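Local coordinates for peroxidase (Cellulomonas bogoriensis 69B4 = DSM 16987, PDB 6QZO), which binds heme b and probably acts as a DyP-type peroxidase, oxidising substrates with hydrogen peroxide, at residues I131-D135 with F357-S361; E290-A296 with R345-L351; R301-F305 with A337-V342. All coordinates share one frame; numbering follows the deposited sequence.

In the fold
All three contacts involve the C-terminal half of the DyP-type peroxidase fold, and only contact 1 also draws on the N-terminal half. Along the sequence the pairings enclose one another: 301-305 with 337-342 innermost, 290-296 with 345-351 around it, and 131-135 with 357-361 outermost. Contacts 2 and 3 share helix 340-348, lie about 14 Å apart between centres and both touch the heme. Contact 1, about 17 Å from contact 2 and 20 Å from contact 3 by centres, uses the following strand, 356-366, and meets contact 2 through a probable hydrogen bond from Ile131 N to Asp347 OD1. Residues 337-361 thus lead from heme-edge packing through heme ligation to the sheet edge.

Contact 1 of 3, residues I131-D135 with F357-S361; sequences IDRLD and FPVGS
Pro358 O takes the backbone N-H of Arg133 at 2.8 Å, the donor lying nearly in line with the C=O bond (169° at the oxygen). A second backbone bond follows two residues on in the loop, where Asp135 N reaches Val359 O, also at 2.8 Å. Between them the CA of Val359 points its hydrogen at Arg133 O in a CA-H...O contact. The loop therefore grips the strand by its backbone.

Pro358 is the hub of the apolar packing. Ile131 crosses its ring at about a right angle and sets CD1 3.9 Å from Pro358 CG; with chi1 at 57°, CG1 of the isoleucine sits between its own backbone N and carbonyl carbon, which turns the branch toward the proline. Leu134 is a second apolar neighbour, its CD2 passing Pro358 CB and lying 3.6 Å from Gly360 N, with Ser361 CB just beyond. Asp132 brings OD1 close to Pro358 CG, but the carboxylate is held by Arg234 in a salt bridge and by Phe129 N. Arg133 lays CG against CD2 of Phe357 at 3.9 Å, then bends at chi2 so that its guanidinium leads away from the strand. There NH1 bonds to Asp132 O at 3.1 Å, approaching from above the carbonyl plane, and to Gly130 O, which holds the guanidinium back against its own loop.

Opposite Arg235 of strand 229-238, Val359 and Gly360 together form a classic beta bulge. Strand 356-366 is an outermost strand, within this chain, of the C-terminal antiparallel sheet, and here a loop from the N-terminal half crosses it at 56° and bonds to it at two points, joining the two halves of the DyP-type peroxidase fold.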
loop_
_atom_site.group_PDB
_atom_site.type_symbol
_atom_site.label_atom_id
_atom_site.label_comp_id
_atom_site.label_asym_id
_atom_site.label_seq_id
_atom_site.Cartn_x
_atom_site.Cartn_y
_atom_site.Cartn_z
ATOM N N ILE A 131 6.443 -28.343 -1.045
ATOM C CA ILE A 131 5.448 -27.294 -0.656
ATOM C C ILE A 131 5.420 -26.150 -1.676
ATOM O O ILE A 131 4.431 -25.404 -1.660
ATOM C CB ILE A 131 5.738 -26.761 0.757
ATOM C CG1 ILE A 131 7.154 -26.202 0.886
ATOM C CG2 ILE A 131 5.456 -27.847 1.788
ATOM C CD1 ILE A 131 7.323 -25.227 2.032
ATOM N N ASP A 132 6.443 -26.019 -2.520
ATOM C CA ASP A 132 6.575 -24.905 -3.499
ATOM C C ASP A 132 5.376 -24.872 -4.445
ATOM O O ASP A 132 5.095 -25.900 -5.036
ATOM C CB ASP A 132 7.852 -25.048 -4.342
ATOM C CG ASP A 132 9.129 -24.689 -3.619
ATOM O OD1 ASP A 132 9.025 -24.172 -2.480
ATOM O OD2 ASP A 132 10.215 -24.904 -4.224
ATOM N N ARG A 133 4.735 -23.713 -4.590
ATOM C CA ARG A 133 3.774 -23.410 -5.685
ATOM C C ARG A 133 4.306 -22.210 -6.456
ATOM O O ARG A 133 3.544 -21.273 -6.681
ATOM C CB ARG A 133 2.366 -23.049 -5.173
ATOM C CG ARG A 133 1.489 -24.107 -4.560
ATOM C CD ARG A 133 1.691 -25.509 -5.118
ATOM N NE ARG A 133 1.044 -26.574 -4.366
ATOM C CZ ARG A 133 1.628 -27.659 -3.815
ATOM N NH1 ARG A 133 2.941 -27.854 -3.874
ATOM N NH2 ARG A 133 0.868 -28.540 -3.182
ATOM N N LEU A 134 5.587 -22.245 -6.842
ATOM C CA LEU A 134 6.333 -21.054 -7.322
ATOM C C LEU A 134 5.786 -20.587 -8.662
ATOM O O LEU A 134 5.735 -21.398 -9.608
ATOM C CB LEU A 134 7.826 -21.379 -7.409
ATOM C CG LEU A 134 8.515 -21.666 -6.072
ATOM C CD1 LEU A 134 9.983 -21.951 -6.282
ATOM C CD2 LEU A 134 8.313 -20.516 -5.093
ATOM N N ASP A 135 5.377 -19.317 -8.704
ATOM C CA ASP A 135 4.953 -18.566 -9.908
ATOM C C ASP A 135 6.165 -17.811 -10.456
ATOM O O ASP A 135 6.643 -16.885 -9.810
ATOM C CB ASP A 135 3.817 -17.604 -9.545
ATOM C CG ASP A 135 3.271 -16.814 -10.725
ATOM O OD1 ASP A 135 3.854 -16.888 -11.818
ATOM O OD2 ASP A 135 2.293 -16.116 -10.546
ATOM N N PHE A 357 1.662 -21.289 1.585
ATOM C CA PHE A 357 2.360 -21.905 0.433
ATOM C C PHE A 357 3.235 -20.864 -0.252
ATOM O O PHE A 357 2.832 -19.729 -0.445
ATOM C CB PHE A 357 1.377 -22.637 -0.487
ATOM C CG PHE A 357 0.205 -21.846 -1.027
ATOM C CD1 PHE A 357 -1.009 -21.825 -0.359
ATOM C CD2 PHE A 357 0.302 -21.190 -2.248
ATOM C CE1 PHE A 357 -2.080 -21.097 -0.863
ATOM C CE2 PHE A 357 -0.783 -20.482 -2.767
ATOM C CZ PHE A 357 -1.975 -20.432 -2.074
ATOM N N PRO A 358 4.500 -21.215 -0.603
ATOM C CA PRO A 358 5.388 -20.283 -1.291
ATOM C C PRO A 358 4.957 -20.125 -2.752
ATOM O O PRO A 358 4.778 -21.133 -3.410
ATOM C CB PRO A 358 6.771 -20.954 -1.200
ATOM C CG PRO A 358 6.596 -22.132 -0.276
ATOM C CD PRO A 358 5.140 -22.524 -0.375
ATOM N N VAL A 359 4.802 -18.880 -3.209
ATOM C CA VAL A 359 4.416 -18.567 -4.621
ATOM C C VAL A 359 5.543 -17.796 -5.325
ATOM O O VAL A 359 5.425 -17.601 -6.549
ATOM C CB VAL A 359 3.065 -17.834 -4.696
ATOM C CG1 VAL A 359 1.945 -18.740 -4.198
ATOM C CG2 VAL A 359 3.060 -16.512 -3.942
ATOM N N GLY A 360 6.609 -17.435 -4.612
ATOM C CA GLY A 360 7.768 -16.729 -5.185
ATOM C C GLY A 360 9.038 -17.015 -4.412
ATOM O O GLY A 360 8.954 -17.100 -3.176
ATOM N N SER A 361 10.167 -17.138 -5.122
ATOM C CA SER A 361 11.503 -17.408 -4.534
ATOM C C SER A 361 12.579 -16.661 -5.321
ATOM O O SER A 361 12.648 -16.814 -6.584
ATOM C CB SER A 361 11.814 -18.877 -4.489
ATOM O OG SER A 361 12.859 -19.122 -3.539
#

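Contact 2 of 3, residues E290-A296 with R345-L351; sequences EAHIRRA and RLDAADL. With HEM (protoporphyrin IX containing Fe), chain I.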
loop_
_atom_site.group_PDB
_atom_site.type_symbol
_atom_site.label_atom_id
_atom_site.label_comp_id
_atom_site.label_asym_id
_atom_site.label_seq_id
_atom_site.Cartn_x
_atom_site.Cartn_y
_atom_site.Cartn_z
ATOM N N GLU A 290 5.381 -31.071 15.355
ATOM C CA GLU A 290 5.351 -30.468 13.995
ATOM C C GLU A 290 4.948 -28.990 14.068
ATOM O O GLU A 290 4.639 -28.410 13.024
ATOM C CB GLU A 290 4.403 -31.291 13.124
ATOM C CG GLU A 290 4.996 -32.649 12.774
ATOM C CD GLU A 290 4.139 -33.530 11.895
ATOM O OE1 GLU A 290 2.926 -33.224 11.748
ATOM O OE2 GLU A 290 4.703 -34.479 11.329
ATOM N N ALA A 291 4.977 -28.403 15.259
ATOM C CA ALA A 291 4.724 -26.962 15.513
ATOM C C ALA A 291 5.818 -26.147 14.816
ATOM O O ALA A 291 6.984 -26.589 14.844
ATOM C CB ALA A 291 4.699 -26.676 16.988
ATOM N N HIS A 292 5.452 -25.002 14.244
ATOM C CA HIS A 292 6.336 -24.165 13.396
ATOM C C HIS A 292 7.654 -23.892 14.129
ATOM O O HIS A 292 8.710 -24.027 13.509
ATOM C CB HIS A 292 5.613 -22.872 12.973
ATOM C CG HIS A 292 6.391 -22.011 12.029
ATOM N ND1 HIS A 292 6.778 -22.445 10.779
ATOM C CD2 HIS A 292 6.842 -20.735 12.146
ATOM C CE1 HIS A 292 7.447 -21.480 10.168
ATOM N NE2 HIS A 292 7.498 -20.404 10.985
ATOM N N ILE A 293 7.595 -23.486 15.394
ATOM C CA ILE A 293 8.796 -22.942 16.092
ATOM C C ILE A 293 9.677 -24.107 16.556
ATOM O O ILE A 293 10.862 -23.866 16.847
ATOM C CB ILE A 293 8.414 -22.000 17.251
ATOM C CG1 ILE A 293 7.781 -22.745 18.430
ATOM C CG2 ILE A 293 7.542 -20.871 16.739
ATOM C CD1 ILE A 293 7.745 -21.939 19.695
ATOM N N ARG A 294 9.128 -25.313 16.646
ATOM C CA ARG A 294 9.943 -26.518 16.937
ATOM C C ARG A 294 10.727 -26.871 15.670
ATOM O O ARG A 294 11.932 -27.079 15.773
ATOM C CB ARG A 294 9.062 -27.678 17.407
ATOM C CG ARG A 294 9.840 -28.938 17.744
ATOM C CD ARG A 294 8.916 -30.096 18.044
ATOM N NE ARG A 294 8.293 -29.960 19.347
ATOM C CZ ARG A 294 8.870 -30.270 20.508
ATOM N NH1 ARG A 294 10.116 -30.723 20.538
ATOM N NH2 ARG A 294 8.199 -30.113 21.644
ATOM N N ARG A 295 10.054 -26.914 14.526
ATOM C CA ARG A 295 10.636 -27.373 13.240
ATOM C C ARG A 295 11.589 -26.306 12.678
ATOM O O ARG A 295 12.503 -26.690 11.934
ATOM C CB ARG A 295 9.514 -27.713 12.252
ATOM C CG ARG A 295 8.634 -28.863 12.700
ATOM C CD ARG A 295 9.382 -30.176 12.753
ATOM N NE ARG A 295 9.820 -30.587 11.426
ATOM C CZ ARG A 295 10.668 -31.579 11.179
ATOM N NH1 ARG A 295 11.199 -32.271 12.177
ATOM N NH2 ARG A 295 11.006 -31.850 9.938
ATOM N N ALA A 296 11.379 -25.030 13.017
ATOM C CA ALA A 296 12.118 -23.874 12.456
ATOM C C ALA A 296 13.330 -23.532 13.328
ATOM O O ALA A 296 14.255 -22.862 12.814
ATOM C CB ALA A 296 11.195 -22.697 12.323
ATOM N N ARG A 345 13.776 -28.537 6.417
ATOM C CA ARG A 345 13.167 -29.161 7.620
ATOM C C ARG A 345 11.667 -28.829 7.667
ATOM O O ARG A 345 10.880 -29.746 7.987
ATOM C CB ARG A 345 13.913 -28.752 8.895
ATOM C CG ARG A 345 13.653 -29.673 10.083
ATOM C CD ARG A 345 14.730 -29.577 11.153
ATOM N NE ARG A 345 14.923 -28.191 11.535
ATOM C CZ ARG A 345 16.050 -27.464 11.411
ATOM N NH1 ARG A 345 17.195 -27.963 10.948
ATOM N NH2 ARG A 345 16.022 -26.202 11.835
ATOM N N LEU A 346 11.275 -27.597 7.308
ATOM C CA LEU A 346 9.844 -27.192 7.250
ATOM C C LEU A 346 9.137 -27.928 6.109
ATOM O O LEU A 346 7.978 -28.313 6.296
ATOM C CB LEU A 346 9.726 -25.678 7.059
ATOM C CG LEU A 346 10.331 -24.839 8.181
ATOM C CD1 LEU A 346 9.871 -23.400 8.067
ATOM C CD2 LEU A 346 9.978 -25.414 9.554
ATOM N N ASP A 347 9.802 -28.114 4.968
ATOM C CA ASP A 347 9.217 -28.876 3.838
ATOM C C ASP A 347 8.872 -30.287 4.325
ATOM O O ASP A 347 7.810 -30.767 3.954
ATOM C CB ASP A 347 10.152 -28.942 2.624
ATOM C CG ASP A 347 9.591 -29.782 1.493
ATOM O OD1 ASP A 347 8.524 -29.428 0.977
ATOM O OD2 ASP A 347 10.225 -30.790 1.151
ATOM N N ALA A 348 9.757 -30.917 5.108
ATOM C CA ALA A 348 9.617 -32.321 5.571
ATOM C C ALA A 348 8.414 -32.435 6.520
ATOM O O ALA A 348 7.656 -33.413 6.385
ATOM C CB ALA A 348 10.892 -32.805 6.215
ATOM N N ALA A 349 8.223 -31.475 7.430
ATOM C CA ALA A 349 7.069 -31.425 8.356
ATOM C C ALA A 349 6.948 -30.046 9.011
ATOM O O ALA A 349 7.921 -29.576 9.612
ATOM C CB ALA A 349 7.188 -32.514 9.400
ATOM N N ASP A 350 5.762 -29.448 8.907
ATOM C CA ASP A 350 5.357 -28.197 9.599
ATOM C C ASP A 350 3.831 -28.078 9.492
ATOM O O ASP A 350 3.330 -28.078 8.363
ATOM C CB ASP A 350 6.077 -26.977 9.010
ATOM C CG ASP A 350 5.784 -25.683 9.746
ATOM O OD1 ASP A 350 5.006 -25.717 10.721
ATOM O OD2 ASP A 350 6.315 -24.639 9.328
ATOM N N LEU A 351 3.121 -27.989 10.621
ATOM C CA LEU A 351 1.633 -27.874 10.640
ATOM C C LEU A 351 1.195 -26.651 9.816
ATOM O O LEU A 351 0.165 -26.726 9.129
ATOM C CB LEU A 351 1.164 -27.762 12.091
ATOM C CG LEU A 351 1.228 -29.049 12.915
ATOM C CD1 LEU A 351 0.780 -28.757 14.341
ATOM C CD2 LEU A 351 0.384 -30.163 12.291
HETATM C CHA HEM I . 9.024 -18.130 13.854
HETATM C CHB HEM I . 5.102 -17.180 11.233
HETATM C CHC HEM I . 7.334 -18.878 7.299
HETATM C CHD HEM I . 11.395 -19.443 9.835
HETATM C C1A HEM I . 7.763 -17.759 13.475
HETATM C C2A HEM I . 6.738 -17.354 14.379
HETATM C C3A HEM I . 5.631 -17.103 13.635
HETATM C C4A HEM I . 5.978 -17.317 12.283
HETATM C CMA HEM I . 4.270 -16.654 14.131
HETATM C CAA HEM I . 6.830 -17.279 15.893
HETATM C CBA HEM I . 7.309 -15.924 16.415
HETATM C CGA HEM I . 8.765 -15.766 16.120
HETATM O O1A HEM I . 9.075 -15.185 15.043
HETATM O O2A HEM I . 9.625 -16.220 16.927
HETATM C C1B HEM I . 5.397 -17.578 9.934
HETATM C C2B HEM I . 4.443 -17.479 8.886
HETATM C C3B HEM I . 5.060 -17.964 7.758
HETATM C C4B HEM I . 6.409 -18.356 8.189
HETATM C CMB HEM I . 3.026 -16.923 9.007
HETATM C CAB HEM I . 4.596 -18.039 6.359
HETATM C CBB HEM I . 3.512 -17.412 5.904
HETATM C C1C HEM I . 8.637 -19.172 7.627
HETATM C C2C HEM I . 9.573 -19.674 6.724
HETATM C C3C HEM I . 10.752 -19.857 7.407
HETATM C C4C HEM I . 10.512 -19.441 8.777
HETATM C CMC HEM I . 9.399 -19.993 5.264
HETATM C CAC HEM I . 11.895 -20.382 6.615
HETATM C CBC HEM I . 13.098 -20.616 7.064
HETATM C C1D HEM I . 11.046 -19.122 11.162
HETATM C C2D HEM I . 12.021 -19.175 12.267
HETATM C C3D HEM I . 11.360 -18.830 13.387
HETATM C C4D HEM I . 9.982 -18.555 12.947
HETATM C CMD HEM I . 13.487 -19.572 12.243
HETATM C CAD HEM I . 11.944 -18.744 14.803
HETATM C CBD HEM I . 11.815 -20.100 15.529
HETATM C CGD HEM I . 12.411 -20.156 16.931
HETATM O O1D HEM I . 13.642 -20.298 17.095
HETATM O O2D HEM I . 11.679 -20.098 17.960
HETATM N NA HEM I . 7.282 -17.729 12.200
HETATM N NB HEM I . 6.536 -18.104 9.483
HETATM N NC HEM I . 9.197 -19.040 8.863
HETATM N ND HEM I . 9.847 -18.745 11.630
HETATM FE FE HEM I . 8.253 -18.486 10.645
#
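His292 NE2 binds the heme iron at 2.1 Å, and the other ring nitrogen, ND1, is held by Asp350: it donates to OD2 over 2.7 Å, with an N-H...O angle of 164°. The carboxylate receives it on the syn side, and ring and carboxylate planes lie only 17° apart. Both residues carry CG anti to the backbone N (chi1 -176° in each), which extends imidazole and carboxylate toward one another. Such a His-carboxylate pair fixes the rotation of the ring about its iron bond and would be expected to make the imidazole a more electron-rich ligand. Asp350 OD1 is occupied too, by Leu352 N.

Beside the ring, Leu346 CD1 sits in the corner between imidazole and porphyrin, touching His292 CE1 at 3.7 Å and also heme C3C, while its CD2 leans on Arg295 CB and Ala296.

The next shell is built by two arginines exchanging bonds with each other's backbone. Arg295, bent at chi2 and chi3, folds over the last turn of helix 340-348: NE gives a bond to Ala349 O (2.8 Å) and NH2 one to Arg345 O (2.9 Å). Its guanidinium is sandwiched, with Ala349 CB over one face and Arg345 CG over the other. In return Arg345 NE reaches Arg295 O, also at 2.9 Å. The guanidinium planes stand nearly perpendicular. Arg345 O, which also accepts from Ala349 N, receives the two donors from opposite faces of its plane.

Further out, Leu351 N bonds to Glu290 O. The contact thereby ties helix 292-296 to the C-terminal end of helix 340-348, with helix 248-255 packed against His292, Ile293 and Leu351.

Contact 3 of 3, residues R301-F305 with A337-V342; sequences REETF and AQFTPV. With HEM (protoporphyrin IX containing Fe), chain I.
The loop 301-305 approaches the junction of helices 335-338 and 340-348 most closely at Glu303 and Gln338, whose CA atoms are 4.4 Å apart, and Glu303 is the centre of an inverse gamma turn. That turn, closed by Thr304 N bonding to Glu302 O, lies just before strand 306-314 of the C-terminal sheet in the DyP-type peroxidase fold and helps build one wall of the heme pocket.

Gln338 lays an extended side chain against the turn. Its NE2 donates to Glu302 O at 3.3 Å, in the carbonyl plane and on a lone pair, and adds a weak bond to Thr304 O; Leu214 O is another acceptor. The far end of the amide is held too, OE1 taking the N-H of Asp334, so the flip of the amide group is fixed. Glu302 O is thus shared by two donors, Thr304 N and Gln338 NE2. A water links Glu302 OE2 with Ala337 O, donating to each.

Glu303 stretches away beside Pro341, OE2 lying 3.7 Å from Pro341 CB, while OE1 serves Arg345 in a salt bridge and the backbone N of Thr299.

Toward the heme the contact turns apolar. A chi1 of 37° sets Phe305 CG between its backbone N and carbonyl carbon, bringing the ring to Phe339 and Val342. The two phenylalanines form an edge-to-face pair, centroids 5.2 Å apart and planes at 56°, with CD1 of Phe339 standing over the centre of the Phe305 ring. At the edge of that ring Val342 meets it from the opposite direction, CG2 lying 3.8 Å from Phe305 CE2. All three side chains touch one heme vinyl group, whose terminal carbon CBC lies 3.4 Å from Val342 CG1 and 3.5 Å from Phe339 CE1.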
loop_
_atom_site.group_PDB
_atom_site.type_symbol
_atom_site.label_atom_id
_atom_site.label_comp_id
_atom_site.label_asym_id
_atom_site.label_seq_id
_atom_site.Cartn_x
_atom_site.Cartn_y
_atom_site.Cartn_z
ATOM N N ARG A 301 24.302 -24.114 15.393
ATOM C CA ARG A 301 24.482 -22.654 15.596
ATOM C C ARG A 301 24.142 -21.898 14.300
ATOM O O ARG A 301 23.438 -20.862 14.406
ATOM C CB ARG A 301 25.906 -22.324 16.029
ATOM C CG ARG A 301 26.180 -20.827 16.082
ATOM C CD ARG A 301 27.370 -20.476 16.950
ATOM N NE ARG A 301 27.444 -19.024 17.058
ATOM C CZ ARG A 301 27.999 -18.214 16.153
ATOM N NH1 ARG A 301 28.562 -18.702 15.056
ATOM N NH2 ARG A 301 28.009 -16.909 16.360
ATOM N N GLU A 302 24.586 -22.389 13.138
ATOM C CA GLU A 302 24.567 -21.611 11.869
ATOM C C GLU A 302 23.177 -21.647 11.211
ATOM O O GLU A 302 22.956 -20.820 10.309
ATOM C CB GLU A 302 25.691 -22.062 10.925
ATOM C CG GLU A 302 25.568 -23.477 10.394
ATOM C CD GLU A 302 26.131 -24.615 11.222
ATOM O OE1 GLU A 302 26.801 -24.316 12.254
ATOM O OE2 GLU A 302 25.882 -25.786 10.830
ATOM N N GLU A 303 22.265 -22.512 11.668
ATOM C CA GLU A 303 20.910 -22.690 11.075
ATOM C C GLU A 303 19.951 -21.605 11.611
ATOM O O GLU A 303 18.892 -21.946 12.158
ATOM C CB GLU A 303 20.385 -24.097 11.365
ATOM C CG GLU A 303 21.143 -25.178 10.634
ATOM C CD GLU A 303 20.551 -26.563 10.829
ATOM O OE1 GLU A 303 19.683 -26.699 11.719
ATOM O OE2 GLU A 303 20.923 -27.498 10.072
ATOM N N THR A 304 20.310 -20.342 11.399
ATOM C CA THR A 304 19.581 -19.127 11.835
ATOM C C THR A 304 19.822 -18.038 10.786
ATOM O O THR A 304 20.752 -18.197 9.961
ATOM C CB THR A 304 20.005 -18.742 13.255
ATOM O OG1 THR A 304 19.149 -17.709 13.754
ATOM C CG2 THR A 304 21.442 -18.286 13.325
ATOM N N PHE A 305 19.005 -16.990 10.784
ATOM C CA PHE A 305 19.078 -15.885 9.801
ATOM C C PHE A 305 18.248 -14.714 10.332
ATOM O O PHE A 305 17.361 -14.936 11.186
ATOM C CB PHE A 305 18.604 -16.363 8.420
ATOM C CG PHE A 305 17.450 -17.326 8.466
ATOM C CD1 PHE A 305 16.148 -16.872 8.601
ATOM C CD2 PHE A 305 17.676 -18.690 8.429
ATOM C CE1 PHE A 305 15.090 -17.763 8.686
ATOM C CE2 PHE A 305 16.621 -19.581 8.514
ATOM C CZ PHE A 305 15.330 -19.115 8.637
ATOM N N ALA A 337 24.079 -22.987 3.777
ATOM C CA ALA A 337 24.504 -23.461 5.113
ATOM C C ALA A 337 23.473 -23.079 6.191
ATOM O O ALA A 337 23.404 -23.794 7.215
ATOM C CB ALA A 337 25.862 -22.893 5.441
ATOM N N GLN A 338 22.709 -22.001 5.993
ATOM C CA GLN A 338 21.955 -21.310 7.076
ATOM C C GLN A 338 20.443 -21.382 6.815
ATOM O O GLN A 338 19.724 -21.910 7.695
ATOM C CB GLN A 338 22.464 -19.871 7.213
ATOM C CG GLN A 338 23.956 -19.793 7.533
ATOM C CD GLN A 338 24.386 -18.397 7.898
ATOM O OE1 GLN A 338 25.077 -17.725 7.133
ATOM N NE2 GLN A 338 23.946 -17.937 9.062
ATOM N N PHE A 339 19.971 -20.908 5.662
ATOM C CA PHE A 339 18.518 -20.833 5.348
ATOM C C PHE A 339 18.000 -22.196 4.878
ATOM O O PHE A 339 17.057 -22.744 5.493
ATOM C CB PHE A 339 18.209 -19.742 4.319
ATOM C CG PHE A 339 16.748 -19.682 3.945
ATOM C CD1 PHE A 339 15.844 -18.972 4.714
ATOM C CD2 PHE A 339 16.277 -20.372 2.836
ATOM C CE1 PHE A 339 14.502 -18.928 4.370
ATOM C CE2 PHE A 339 14.923 -20.340 2.509
ATOM C CZ PHE A 339 14.039 -19.611 3.272
ATOM N N THR A 340 18.595 -22.726 3.817
ATOM C CA THR A 340 18.086 -23.902 3.060
ATOM C C THR A 340 17.866 -25.113 3.963
ATOM O O THR A 340 16.895 -25.838 3.769
ATOM C CB THR A 340 19.019 -24.214 1.894
ATOM O OG1 THR A 340 19.027 -23.002 1.143
ATOM C CG2 THR A 340 18.570 -25.386 1.059
ATOM N N PRO A 341 18.758 -25.425 4.926
ATOM C CA PRO A 341 18.521 -26.532 5.850
ATOM C C PRO A 341 17.259 -26.340 6.705
ATOM O O PRO A 341 16.611 -27.329 7.026
ATOM C CB PRO A 341 19.780 -26.552 6.736
ATOM C CG PRO A 341 20.834 -25.879 5.875
ATOM C CD PRO A 341 20.070 -24.792 5.147
ATOM N N VAL A 342 16.928 -25.088 7.049
ATOM C CA VAL A 342 15.690 -24.771 7.831
ATOM C C VAL A 342 14.484 -24.945 6.901
ATOM O O VAL A 342 13.555 -25.695 7.271
ATOM C CB VAL A 342 15.731 -23.374 8.468
ATOM C CG1 VAL A 342 14.402 -23.027 9.115
ATOM C CG2 VAL A 342 16.866 -23.245 9.472
HETATM C CHA HEM I . 9.024 -18.130 13.854
HETATM C CHB HEM I . 5.102 -17.180 11.233
HETATM C CHC HEM I . 7.334 -18.878 7.299
HETATM C CHD HEM I . 11.395 -19.443 9.835
HETATM C C1A HEM I . 7.763 -17.759 13.475
HETATM C C2A HEM I . 6.738 -17.354 14.379
HETATM C C3A HEM I . 5.631 -17.103 13.635
HETATM C C4A HEM I . 5.978 -17.317 12.283
HETATM C CMA HEM I . 4.270 -16.654 14.131
HETATM C CAA HEM I . 6.830 -17.279 15.893
HETATM C CBA HEM I . 7.309 -15.924 16.415
HETATM C CGA HEM I . 8.765 -15.766 16.120
HETATM O O1A HEM I . 9.075 -15.185 15.043
HETATM O O2A HEM I . 9.625 -16.220 16.927
HETATM C C1B HEM I . 5.397 -17.578 9.934
HETATM C C2B HEM I . 4.443 -17.479 8.886
HETATM C C3B HEM I . 5.060 -17.964 7.758
HETATM C C4B HEM I . 6.409 -18.356 8.189
HETATM C CMB HEM I . 3.026 -16.923 9.007
HETATM C CAB HEM I . 4.596 -18.039 6.359
HETATM C CBB HEM I . 3.512 -17.412 5.904
HETATM C C1C HEM I . 8.637 -19.172 7.627
HETATM C C2C HEM I . 9.573 -19.674 6.724
HETATM C C3C HEM I . 10.752 -19.857 7.407
HETATM C C4C HEM I . 10.512 -19.441 8.777
HETATM C CMC HEM I . 9.399 -19.993 5.264
HETATM C CAC HEM I . 11.895 -20.382 6.615
HETATM C CBC HEM I . 13.098 -20.616 7.064
HETATM C C1D HEM I . 11.046 -19.122 11.162
HETATM C C2D HEM I . 12.021 -19.175 12.267
HETATM C C3D HEM I . 11.360 -18.830 13.387
HETATM C C4D HEM I . 9.982 -18.555 12.947
HETATM C CMD HEM I . 13.487 -19.572 12.243
HETATM C CAD HEM I . 11.944 -18.744 14.803
HETATM C CBD HEM I . 11.815 -20.100 15.529
HETATM C CGD HEM I . 12.411 -20.156 16.931
HETATM O O1D HEM I . 13.642 -20.298 17.095
HETATM O O2D HEM I . 11.679 -20.098 17.960
HETATM N NA HEM I . 7.282 -17.729 12.200
HETATM N NB HEM I . 6.536 -18.104 9.483
HETATM N NC HEM I . 9.197 -19.040 8.863
HETATM N ND HEM I . 9.847 -18.745 11.630
HETATM FE FE HEM I . 8.253 -18.486 10.645
HETATM O O HOH W 1 24.915 -26.060 8.110
#